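Local structure of glycoside hydrolase family 81 (6FOP) at residues W379-L390 with T399-Y407; K344-I355 with E641-H651. The protein probably hydrolyses beta-1,3-glucans such as laminarin, as a family 81 glucanase of the Clostridium thermocellum cellulosome. All blocks are in the same frame, centred on the assembly; numbering follows the deposited sequence.

Both contacts lie in the family 81 C-terminal domain, whose clan has an (alpha/alpha)6 architecture. Their centres are about 25 Å apart and their nearest atoms about 6 Å apart, so they do not touch. The chain nonetheless joins them closely: helix 339-359, which carries 344-355 of contact 2, is followed by helix 362-379, whose last residue, W379, opens contact 1. Contact 1 is local, with 8 residues between its segments, and it holds a pair of calcium ions. Contact 2 spans 285 intervening residues, among them all of contact 1, and brings together helices from early and late in the domain. A sodium ion lies about 4 Å from the side chain of S645 there.

Contact 1 (W379-L390 with T399-Y407); sequences WFTAKEGETAKL and TLIGYPSSY. With CA (calcium ion), chain C; CA (calcium ion), chain D; ACT (acetate ion), chain X.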
loop_
_atom_site.group_PDB
_atom_site.type_symbol
_atom_site.label_atom_id
_atom_site.label_comp_id
_atom_site.label_asym_id
_atom_site.label_seq_id
_atom_site.Cartn_x
_atom_site.Cartn_y
_atom_site.Cartn_z
ATOM N N TRP A 379 5.517 15.367 -21.189
ATOM C CA TRP A 379 6.125 14.653 -20.066
ATOM C C TRP A 379 6.799 13.376 -20.511
ATOM O O TRP A 379 7.828 13.006 -19.938
ATOM C CB TRP A 379 5.104 14.382 -18.954
ATOM C CG TRP A 379 4.861 15.554 -18.026
ATOM C CD1 TRP A 379 3.864 16.497 -18.107
ATOM C CD2 TRP A 379 5.627 15.901 -16.877
ATOM N NE1 TRP A 379 3.974 17.382 -17.086
ATOM C CE2 TRP A 379 5.039 17.029 -16.300
ATOM C CE3 TRP A 379 6.750 15.339 -16.261
ATOM C CZ2 TRP A 379 5.564 17.634 -15.150
ATOM C CZ3 TRP A 379 7.258 15.928 -15.143
ATOM C CH2 TRP A 379 6.663 17.046 -14.578
ATOM N N PHE A 380 6.200 12.669 -21.483
ATOM C CA PHE A 380 6.689 11.381 -21.946
ATOM C C PHE A 380 7.771 11.465 -23.014
ATOM O O PHE A 380 8.119 10.441 -23.607
ATOM C CB PHE A 380 5.522 10.479 -22.432
ATOM C CG PHE A 380 4.538 10.073 -21.373
ATOM C CD1 PHE A 380 4.860 10.066 -20.012
ATOM C CD2 PHE A 380 3.270 9.649 -21.747
ATOM C CE1 PHE A 380 3.937 9.656 -19.062
ATOM C CE2 PHE A 380 2.358 9.236 -20.809
ATOM C CZ PHE A 380 2.690 9.242 -19.458
ATOM N N THR A 381 8.315 12.674 -23.222
ATOM C CA THR A 381 9.442 12.905 -24.119
ATOM C C THR A 381 10.510 13.724 -23.378
ATOM O O THR A 381 10.220 14.775 -22.825
ATOM C CB THR A 381 8.980 13.705 -25.354
ATOM O OG1 THR A 381 7.887 13.015 -25.982
ATOM C CG2 THR A 381 10.110 13.857 -26.343
ATOM N N ALA A 382 11.735 13.216 -23.343
ATOM C CA ALA A 382 12.862 13.916 -22.731
ATOM C C ALA A 382 13.723 14.486 -23.844
ATOM O O ALA A 382 14.490 13.767 -24.486
ATOM C CB ALA A 382 13.678 12.949 -21.848
ATOM N N LYS A 383 13.573 15.778 -24.096
ATOM C CA LYS A 383 14.348 16.457 -25.139
ATOM C C LYS A 383 15.725 16.881 -24.621
ATOM O O LYS A 383 15.893 17.152 -23.442
ATOM C CB LYS A 383 13.584 17.675 -25.666
ATOM C CG LYS A 383 12.388 17.298 -26.515
ATOM C CD LYS A 383 11.763 18.525 -27.161
ATOM C CE LYS A 383 10.702 18.116 -28.172
ATOM N NZ LYS A 383 10.075 19.305 -28.810
ATOM N N GLU A 384 16.710 16.937 -25.507
ATOM C CA GLU A 384 18.047 17.405 -25.141
ATOM C C GLU A 384 18.019 18.826 -24.576
ATOM O O GLU A 384 17.457 19.729 -25.189
ATOM C CB GLU A 384 18.984 17.333 -26.349
ATOM C CG GLU A 384 20.425 17.708 -26.020
ATOM C CD GLU A 384 21.415 17.258 -27.074
ATOM O OE1 GLU A 384 21.001 16.956 -28.222
ATOM O OE2 GLU A 384 22.618 17.211 -26.739
ATOM N N GLY A 385 18.581 19.004 -23.381
ATOM C CA GLY A 385 18.586 20.303 -22.714
ATOM C C GLY A 385 17.287 20.706 -22.048
ATOM O O GLY A 385 17.217 21.792 -21.466
ATOM N N GLU A 386 16.258 19.854 -22.106
ATOM C CA GLU A 386 14.982 20.169 -21.474
ATOM C C GLU A 386 15.162 20.019 -19.971
ATOM O O GLU A 386 15.816 19.079 -19.526
ATOM C CB GLU A 386 13.892 19.229 -21.981
ATOM C CG GLU A 386 12.487 19.640 -21.614
ATOM C CD GLU A 386 11.416 18.688 -22.142
ATOM O OE1 GLU A 386 11.696 17.479 -22.332
ATOM O OE2 GLU A 386 10.254 19.121 -22.318
ATOM N N THR A 387 14.621 20.944 -19.190
ATOM C CA THR A 387 14.766 20.882 -17.736
ATOM C C THR A 387 13.483 20.653 -16.972
ATOM O O THR A 387 13.527 20.404 -15.750
ATOM C CB THR A 387 15.391 22.170 -17.210
ATOM O OG1 THR A 387 14.599 23.281 -17.626
ATOM C CG2 THR A 387 16.806 22.321 -17.749
ATOM N N ALA A 388 12.347 20.738 -17.658
ATOM C CA ALA A 388 11.058 20.476 -17.048
ATOM C C ALA A 388 10.202 19.653 -17.989
ATOM O O ALA A 388 10.323 19.758 -19.201
ATOM C CB ALA A 388 10.353 21.776 -16.725
ATOM N N LYS A 389 9.347 18.839 -17.393
ATOM C CA LYS A 389 8.409 17.990 -18.081
ATOM C C LYS A 389 9.156 16.898 -18.831
ATOM O O LYS A 389 9.131 16.796 -20.047
ATOM C CB LYS A 389 7.404 18.751 -18.972
ATOM C CG LYS A 389 6.645 19.843 -18.257
ATOM C CD LYS A 389 5.634 20.503 -19.196
ATOM C CE LYS A 389 4.738 21.469 -18.439
ATOM N NZ LYS A 389 5.488 22.567 -17.765
ATOM N N LEU A 390 9.790 16.053 -18.026
ATOM C CA LEU A 390 10.558 14.918 -18.530
ATOM C C LEU A 390 10.730 13.915 -17.403
ATOM O O LEU A 390 10.586 14.261 -16.210
ATOM C CB LEU A 390 11.939 15.349 -19.067
ATOM C CG LEU A 390 12.828 15.990 -17.982
ATOM C CD1 LEU A 390 13.847 15.017 -17.405
ATOM C CD2 LEU A 390 13.452 17.286 -18.380
ATOM N N THR A 399 14.911 3.615 -10.831
ATOM C CA THR A 399 13.654 4.344 -10.637
ATOM C C THR A 399 13.526 5.422 -11.686
ATOM O O THR A 399 14.535 5.999 -12.108
ATOM C CB THR A 399 13.546 4.927 -9.185
ATOM O OG1 THR A 399 12.289 5.605 -9.013
ATOM C CG2 THR A 399 14.651 5.898 -8.882
ATOM N N LEU A 400 12.282 5.705 -12.067
ATOM C CA LEU A 400 11.954 6.831 -12.945
ATOM C C LEU A 400 11.473 8.009 -12.108
ATOM O O LEU A 400 10.512 7.859 -11.350
ATOM C CB LEU A 400 10.853 6.391 -13.909
ATOM C CG LEU A 400 10.765 7.102 -15.225
ATOM C CD1 LEU A 400 11.974 6.770 -16.136
ATOM C CD2 LEU A 400 9.426 6.784 -15.895
ATOM N N ILE A 401 12.131 9.155 -12.277
ATOM C CA ILE A 401 11.855 10.368 -11.514
ATOM C C ILE A 401 11.434 11.436 -12.504
ATOM O O ILE A 401 12.147 11.725 -13.460
ATOM C CB ILE A 401 13.101 10.855 -10.729
ATOM C CG1 ILE A 401 13.610 9.743 -9.774
ATOM C CG2 ILE A 401 12.817 12.164 -9.996
ATOM C CD1 ILE A 401 15.004 10.004 -9.249
ATOM N N GLY A 402 10.284 12.050 -12.264
ATOM C CA GLY A 402 9.860 13.173 -13.087
ATOM C C GLY A 402 10.405 14.488 -12.559
ATOM O O GLY A 402 10.446 14.709 -11.331
ATOM N N TYR A 403 10.770 15.387 -13.471
ATOM C CA TYR A 403 11.249 16.740 -13.106
ATOM C C TYR A 403 10.367 17.787 -13.779
ATOM O O TYR A 403 10.102 17.642 -14.968
ATOM C CB TYR A 403 12.712 16.962 -13.462
ATOM C CG TYR A 403 13.645 16.091 -12.639
ATOM C CD1 TYR A 403 13.786 16.281 -11.258
ATOM C CD2 TYR A 403 14.342 15.056 -13.220
ATOM C CE1 TYR A 403 14.606 15.444 -10.502
ATOM C CE2 TYR A 403 15.172 14.235 -12.475
ATOM C CZ TYR A 403 15.305 14.442 -11.124
ATOM O OH TYR A 403 16.148 13.588 -10.431
ATOM N N PRO A 404 9.928 18.827 -13.056
ATOM C CA PRO A 404 10.285 19.103 -11.651
ATOM C C PRO A 404 9.630 18.162 -10.638
ATOM O O PRO A 404 8.511 17.672 -10.838
ATOM C CB PRO A 404 9.797 20.539 -11.410
ATOM C CG PRO A 404 9.223 21.009 -12.689
ATOM C CD PRO A 404 9.117 19.903 -13.662
ATOM N N SER A 405 10.396 17.876 -9.588
ATOM C CA SER A 405 9.977 16.973 -8.527
ATOM C C SER A 405 9.324 17.760 -7.413
ATOM O O SER A 405 9.339 19.013 -7.418
ATOM C CB SER A 405 11.216 16.298 -7.962
ATOM O OG SER A 405 12.108 17.282 -7.490
ATOM N N SER A 406 8.771 17.043 -6.449
ATOM C CA SER A 406 8.243 17.723 -5.265
ATOM C C SER A 406 8.105 16.755 -4.100
ATOM O O SER A 406 7.965 15.528 -4.301
ATOM C CB SER A 406 6.918 18.417 -5.559
ATOM O OG SER A 406 5.975 17.477 -6.026
ATOM N N TYR A 407 8.119 17.325 -2.897
ATOM C CA TYR A 407 7.917 16.590 -1.651
ATOM C C TYR A 407 8.834 15.355 -1.534
ATOM O O TYR A 407 8.435 14.338 -0.990
ATOM C CB TYR A 407 6.438 16.213 -1.517
ATOM C CG TYR A 407 5.489 17.398 -1.673
ATOM C CD1 TYR A 407 5.316 18.324 -0.652
ATOM C CD2 TYR A 407 4.792 17.606 -2.856
ATOM C CE1 TYR A 407 4.454 19.406 -0.768
ATOM C CE2 TYR A 407 3.936 18.681 -2.993
ATOM C CZ TYR A 407 3.772 19.580 -1.959
ATOM O OH TYR A 407 2.927 20.635 -2.116
HETATM CA CA CA C . 9.291 16.885 -22.382
HETATM CA CA CA D . 8.555 20.628 -22.953
HETATM C C ACT X . 12.846 26.119 -15.975
HETATM O O ACT X . 12.547 26.871 -15.001
HETATM O OXT ACT X . 12.479 24.922 -16.056
HETATM C CH3 ACT X . 13.675 26.680 -17.096
HETATM O O HOH W 1 9.020 21.400 -20.946
HETATM O O HOH W 2 7.581 22.663 -23.437
HETATM O O HOH W 3 8.363 19.932 -25.210
HETATM O O HOH W 4 10.358 21.820 -24.023
#
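W379 at the end of helix 362-379 reaches the turn after strand 399-403 with the far rim of its indole. From CB, chi1 of -82° places CG beside the backbone N, and the six-membered ring ends against G402-P404. CE3 lies under the backbone of its own segment, 3.6 Å from K389 CA, which covers one face off centre. CZ3 is 3.3 Å from Y403 O, and G402 CA meets the ring at its edge. CH2 is 3.9 Å from P404 CD, a carbon that A388 CB also touches; the peptide bond before P404 is cis.

Y403 O, approached obliquely by the CZ3 corner, accepts from the backbone: K389 N at 2.8 Å, in the carbonyl plane, and L390 N in a weak bond of 3.5 Å. In return Y403 N donates to L390 O at 3.0 Å with an N-H...O angle of 168°. Two residues facing one, with K389 at a positive phi of 68°, define a G1 beta bulge at the open end of hairpin 390-403. In this conformation K389 O binds a calcium ion, 2.3 Å away, with T381 O, D378 and both E386 carboxylate oxygens; E386 OE2 bridges to the second: a two-calcium site.

Contact 2 (K344-I355 with E641-H651); sequences KHLGKLSCALPI and EDGESKAHTYH
I355 CG1 sits over the centre of the H651 face in a CH-pi contact, 3.6 Å from the centroid and 5° off its normal. CD1 of I355 packs on H648 CA, 3.6 Å away, on the edge side of the H648 ring. One helical turn back, C351 covers a face of H648, its CB 3.7 Å from the ring centroid and SG farther off over the same ring. At the other end K348, with CG anti to its backbone N (chi1 -178°), runs its chain along the turn 641-644; CD passes 3.2 Å from E644 O and NZ donates to D642 O at 3.1 Å. K344 NZ forms a salt bridge with E641 OE2, though the position of that nitrogen is less certain.

A second shell fixes these groups. E644 OE1 accepts a hydrogen bond from H648 ND1 at 2.9 Å through its syn lone pair. S645 N also donates to OE1 and steadies the carboxylate, and the in-plane ND1 bond restrains the rotation of the imidazole. S645 OG caps helix 646-659 by accepting from H648 N at 3.0 Å, and one water joins it to K348 O. H651 NE2 is hydrogen-bonded to Q358 OE1.

The axes of 344-355 and 646-651 come within 9.0 Å and cross at 60°. Helix 317-329 packs on K348, A352, I355 and A647, helix 615-622 backs E644, and helix 416-433 meets S350, L353 and P354.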
loop_
_atom_site.group_PDB
_atom_site.type_symbol
_atom_site.label_atom_id
_atom_site.label_comp_id
_atom_site.label_asym_id
_atom_site.label_seq_id
_atom_site.Cartn_x
_atom_site.Cartn_y
_atom_site.Cartn_z
ATOM N N LYS A 344 -2.316 16.437 -10.097
ATOM C CA LYS A 344 -3.625 16.845 -9.572
ATOM C C LYS A 344 -4.485 17.502 -10.662
ATOM O O LYS A 344 -5.674 17.234 -10.757
ATOM C CB LYS A 344 -3.518 17.794 -8.368
ATOM C CG LYS A 344 -3.150 17.092 -7.054
ATOM C CD LYS A 344 -3.138 17.998 -5.855
ATOM C CE LYS A 344 -4.484 18.528 -5.408
ATOM N NZ LYS A 344 -5.358 17.588 -4.645
ATOM N N HIS A 345 -3.852 18.348 -11.479
ATOM C CA HIS A 345 -4.563 19.001 -12.565
ATOM C C HIS A 345 -5.042 17.982 -13.606
ATOM O O HIS A 345 -6.180 18.045 -14.072
ATOM C CB HIS A 345 -3.671 20.067 -13.187
ATOM C CG HIS A 345 -4.323 20.818 -14.295
ATOM N ND1 HIS A 345 -5.235 21.815 -14.064
ATOM C CD2 HIS A 345 -4.215 20.707 -15.639
ATOM C CE1 HIS A 345 -5.664 22.285 -15.216
ATOM N NE2 HIS A 345 -5.063 21.634 -16.187
ATOM N N LEU A 346 -4.167 17.054 -13.989
ATOM C CA LEU A 346 -4.545 16.006 -14.945
ATOM C C LEU A 346 -5.708 15.153 -14.420
ATOM O O LEU A 346 -6.597 14.767 -15.180
ATOM C CB LEU A 346 -3.378 15.097 -15.268
ATOM C CG LEU A 346 -2.315 15.713 -16.168
ATOM C CD1 LEU A 346 -1.110 14.762 -16.252
ATOM C CD2 LEU A 346 -2.849 16.013 -17.572
ATOM N N GLY A 347 -5.736 14.906 -13.104
ATOM C CA GLY A 347 -6.848 14.168 -12.517
ATOM C C GLY A 347 -8.170 14.947 -12.624
ATOM O O GLY A 347 -9.220 14.382 -12.921
ATOM N N LYS A 348 -8.097 16.253 -12.361
ATOM C CA LYS A 348 -9.251 17.143 -12.485
ATOM C C LYS A 348 -9.824 17.059 -13.917
ATOM O O LYS A 348 -11.044 16.913 -14.091
ATOM C CB LYS A 348 -8.833 18.563 -12.125
ATOM C CG LYS A 348 -9.971 19.540 -12.175
ATOM C CD LYS A 348 -9.668 20.865 -11.527
ATOM C CE LYS A 348 -8.429 21.555 -11.916
ATOM N NZ LYS A 348 -8.324 22.768 -11.014
ATOM N N LEU A 349 -8.948 17.147 -14.918
ATOM C CA LEU A 349 -9.426 17.035 -16.311
ATOM C C LEU A 349 -10.012 15.644 -16.616
ATOM O O LEU A 349 -11.022 15.508 -17.311
ATOM C CB LEU A 349 -8.352 17.384 -17.305
ATOM C CG LEU A 349 -7.763 18.797 -17.181
ATOM C CD1 LEU A 349 -6.889 19.106 -18.371
ATOM C CD2 LEU A 349 -8.744 19.904 -16.970
ATOM N N SER A 350 -9.348 14.612 -16.092
ATOM C CA SER A 350 -9.783 13.231 -16.287
ATOM C C SER A 350 -11.179 12.953 -15.769
ATOM O O SER A 350 -11.918 12.141 -16.355
ATOM C CB SER A 350 -8.807 12.270 -15.606
ATOM O OG SER A 350 -7.504 12.354 -16.139
ATOM N N CYS A 351 -11.520 13.606 -14.652
ATOM C CA CYS A 351 -12.827 13.462 -14.048
ATOM C C CYS A 351 -13.910 14.345 -14.706
ATOM O O CYS A 351 -15.085 13.989 -14.682
ATOM C CB CYS A 351 -12.742 13.704 -12.539
ATOM S SG CYS A 351 -11.823 12.451 -11.637
ATOM N N ALA A 352 -13.508 15.454 -15.319
ATOM C CA ALA A 352 -14.487 16.345 -15.978
ATOM C C ALA A 352 -14.772 15.951 -17.418
ATOM O O ALA A 352 -15.851 16.238 -17.943
ATOM C CB ALA A 352 -13.989 17.761 -15.933
ATOM N N LEU A 353 -13.800 15.322 -18.079
ATOM C CA LEU A 353 -13.912 14.978 -19.496
ATOM C C LEU A 353 -15.211 14.240 -19.850
ATOM O O LEU A 353 -15.938 14.671 -20.765
ATOM C CB LEU A 353 -12.669 14.191 -19.921
ATOM C CG LEU A 353 -12.664 13.616 -21.326
ATOM C CD1 LEU A 353 -12.881 14.692 -22.400
ATOM C CD2 LEU A 353 -11.381 12.843 -21.579
ATOM N N PRO A 354 -15.539 13.150 -19.147
ATOM C CA PRO A 354 -16.764 12.431 -19.517
ATOM C C PRO A 354 -18.038 13.255 -19.307
ATOM O O PRO A 354 -19.051 13.007 -19.992
ATOM C CB PRO A 354 -16.751 11.202 -18.608
ATOM C CG PRO A 354 -15.830 11.553 -17.512
ATOM C CD PRO A 354 -14.795 12.449 -18.096
ATOM N N ILE A 355 -18.005 14.187 -18.349
ATOM C CA ILE A 355 -19.170 15.028 -18.087
ATOM C C ILE A 355 -19.385 15.952 -19.296
ATOM O O ILE A 355 -20.522 16.122 -19.774
ATOM C CB ILE A 355 -19.007 15.796 -16.768
ATOM C CG1 ILE A 355 -18.818 14.806 -15.606
ATOM C CG2 ILE A 355 -20.196 16.720 -16.523
ATOM C CD1 ILE A 355 -18.404 15.425 -14.290
ATOM N N GLU A 641 -11.591 22.369 -3.908
ATOM C CA GLU A 641 -10.275 21.834 -3.643
ATOM C C GLU A 641 -9.499 21.769 -4.978
ATOM O O GLU A 641 -10.089 21.574 -6.048
ATOM C CB GLU A 641 -10.378 20.486 -2.929
ATOM C CG GLU A 641 -9.054 19.976 -2.374
ATOM C CD GLU A 641 -8.151 19.296 -3.377
ATOM O OE1 GLU A 641 -8.673 18.733 -4.354
ATOM O OE2 GLU A 641 -6.905 19.359 -3.191
ATOM N N ASP A 642 -8.188 21.998 -4.948
ATOM C CA ASP A 642 -7.468 22.191 -6.204
ATOM C C ASP A 642 -7.529 21.039 -7.232
ATOM O O ASP A 642 -7.385 21.276 -8.440
ATOM C CB ASP A 642 -5.995 22.502 -5.911
ATOM C CG ASP A 642 -5.805 23.797 -5.125
ATOM O OD1 ASP A 642 -6.075 24.881 -5.647
ATOM O OD2 ASP A 642 -5.363 23.726 -3.956
ATOM N N GLY A 643 -7.739 19.810 -6.763
ATOM C CA GLY A 643 -7.888 18.681 -7.637
ATOM C C GLY A 643 -9.314 18.383 -8.083
ATOM O O GLY A 643 -9.536 17.422 -8.823
ATOM N N GLU A 644 -10.266 19.197 -7.623
ATOM C CA GLU A 644 -11.684 18.983 -7.874
ATOM C C GLU A 644 -12.246 20.097 -8.787
ATOM O O GLU A 644 -11.597 21.106 -9.034
ATOM C CB GLU A 644 -12.443 19.031 -6.544
ATOM C CG GLU A 644 -12.862 17.714 -6.024
ATOM C CD GLU A 644 -13.672 16.853 -7.000
ATOM O OE1 GLU A 644 -14.365 17.297 -7.961
ATOM O OE2 GLU A 644 -13.620 15.669 -6.782
ATOM N N SER A 645 -13.464 19.862 -9.270
ATOM C CA SER A 645 -14.186 20.874 -10.037
ATOM C C SER A 645 -15.621 20.917 -9.567
ATOM O O SER A 645 -16.176 19.911 -9.132
ATOM C CB SER A 645 -14.126 20.564 -11.542
ATOM O OG SER A 645 -14.786 19.373 -11.914
ATOM N N LYS A 646 -16.256 22.078 -9.735
ATOM C CA LYS A 646 -17.675 22.174 -9.459
ATOM C C LYS A 646 -18.455 21.147 -10.290
ATOM O O LYS A 646 -19.378 20.499 -9.790
ATOM C CB LYS A 646 -18.216 23.574 -9.768
ATOM C CG LYS A 646 -17.594 24.663 -8.904
ATOM C CD LYS A 646 -18.146 26.047 -9.170
ATOM C CE LYS A 646 -17.320 27.060 -8.412
ATOM N NZ LYS A 646 -17.927 28.419 -8.375
ATOM N N ALA A 647 -18.087 21.013 -11.574
ATOM C CA ALA A 647 -18.803 20.086 -12.442
ATOM C C ALA A 647 -18.736 18.664 -11.890
ATOM O O ALA A 647 -19.750 17.981 -11.773
ATOM C CB ALA A 647 -18.230 20.128 -13.841
ATOM N N HIS A 648 -17.531 18.203 -11.555
ATOM C CA HIS A 648 -17.389 16.812 -11.095
ATOM C C HIS A 648 -18.052 16.587 -9.725
ATOM O O HIS A 648 -18.726 15.564 -9.527
ATOM C CB HIS A 648 -15.915 16.448 -11.053
ATOM C CG HIS A 648 -15.636 15.078 -10.541
ATOM N ND1 HIS A 648 -15.011 14.869 -9.336
ATOM C CD2 HIS A 648 -15.958 13.856 -11.017
ATOM C CE1 HIS A 648 -14.887 13.576 -9.132
ATOM N NE2 HIS A 648 -15.450 12.936 -10.131
ATOM N N THR A 649 -17.891 17.552 -8.812
ATOM C CA THR A 649 -18.505 17.451 -7.475
ATOM C C THR A 649 -20.012 17.373 -7.577
ATOM O O THR A 649 -20.641 16.490 -6.982
ATOM C CB THR A 649 -18.074 18.644 -6.608
ATOM O OG1 THR A 649 -16.659 18.553 -6.358
ATOM C CG2 THR A 649 -18.840 18.715 -5.310
ATOM N N TYR A 650 -20.592 18.282 -8.366
ATOM C CA TYR A 650 -22.028 18.302 -8.430
ATOM C C TYR A 650 -22.613 17.145 -9.228
ATOM O O TYR A 650 -23.659 16.616 -8.865
ATOM C CB TYR A 650 -22.490 19.633 -8.949
ATOM C CG TYR A 650 -23.902 19.953 -8.602
ATOM C CD1 TYR A 650 -24.344 19.920 -7.285
ATOM C CD2 TYR A 650 -24.808 20.315 -9.596
ATOM C CE1 TYR A 650 -25.654 20.244 -6.967
ATOM C CE2 TYR A 650 -26.116 20.672 -9.285
ATOM C CZ TYR A 650 -26.535 20.610 -7.968
ATOM O OH TYR A 650 -27.813 20.936 -7.608
ATOM N N HIS A 651 -21.882 16.686 -10.250
ATOM C CA HIS A 651 -22.260 15.486 -11.019
ATOM C C HIS A 651 -22.255 14.240 -10.126
ATOM O O HIS A 651 -23.165 13.414 -10.198
ATOM C CB HIS A 651 -21.297 15.366 -12.181
ATOM C CG HIS A 651 -21.526 14.210 -13.097
ATOM N ND1 HIS A 651 -20.883 13.001 -12.945
ATOM C CD2 HIS A 651 -22.200 14.128 -14.272
ATOM C CE1 HIS A 651 -21.181 12.220 -13.958
ATOM N NE2 HIS A 651 -21.970 12.884 -14.786
HETATM O O HOH W 5 -7.312 15.741 -9.016
HETATM O O HOH W 6 -12.943 17.344 -12.082
HETATM O O HOH W 7 -10.135 23.389 -8.908
#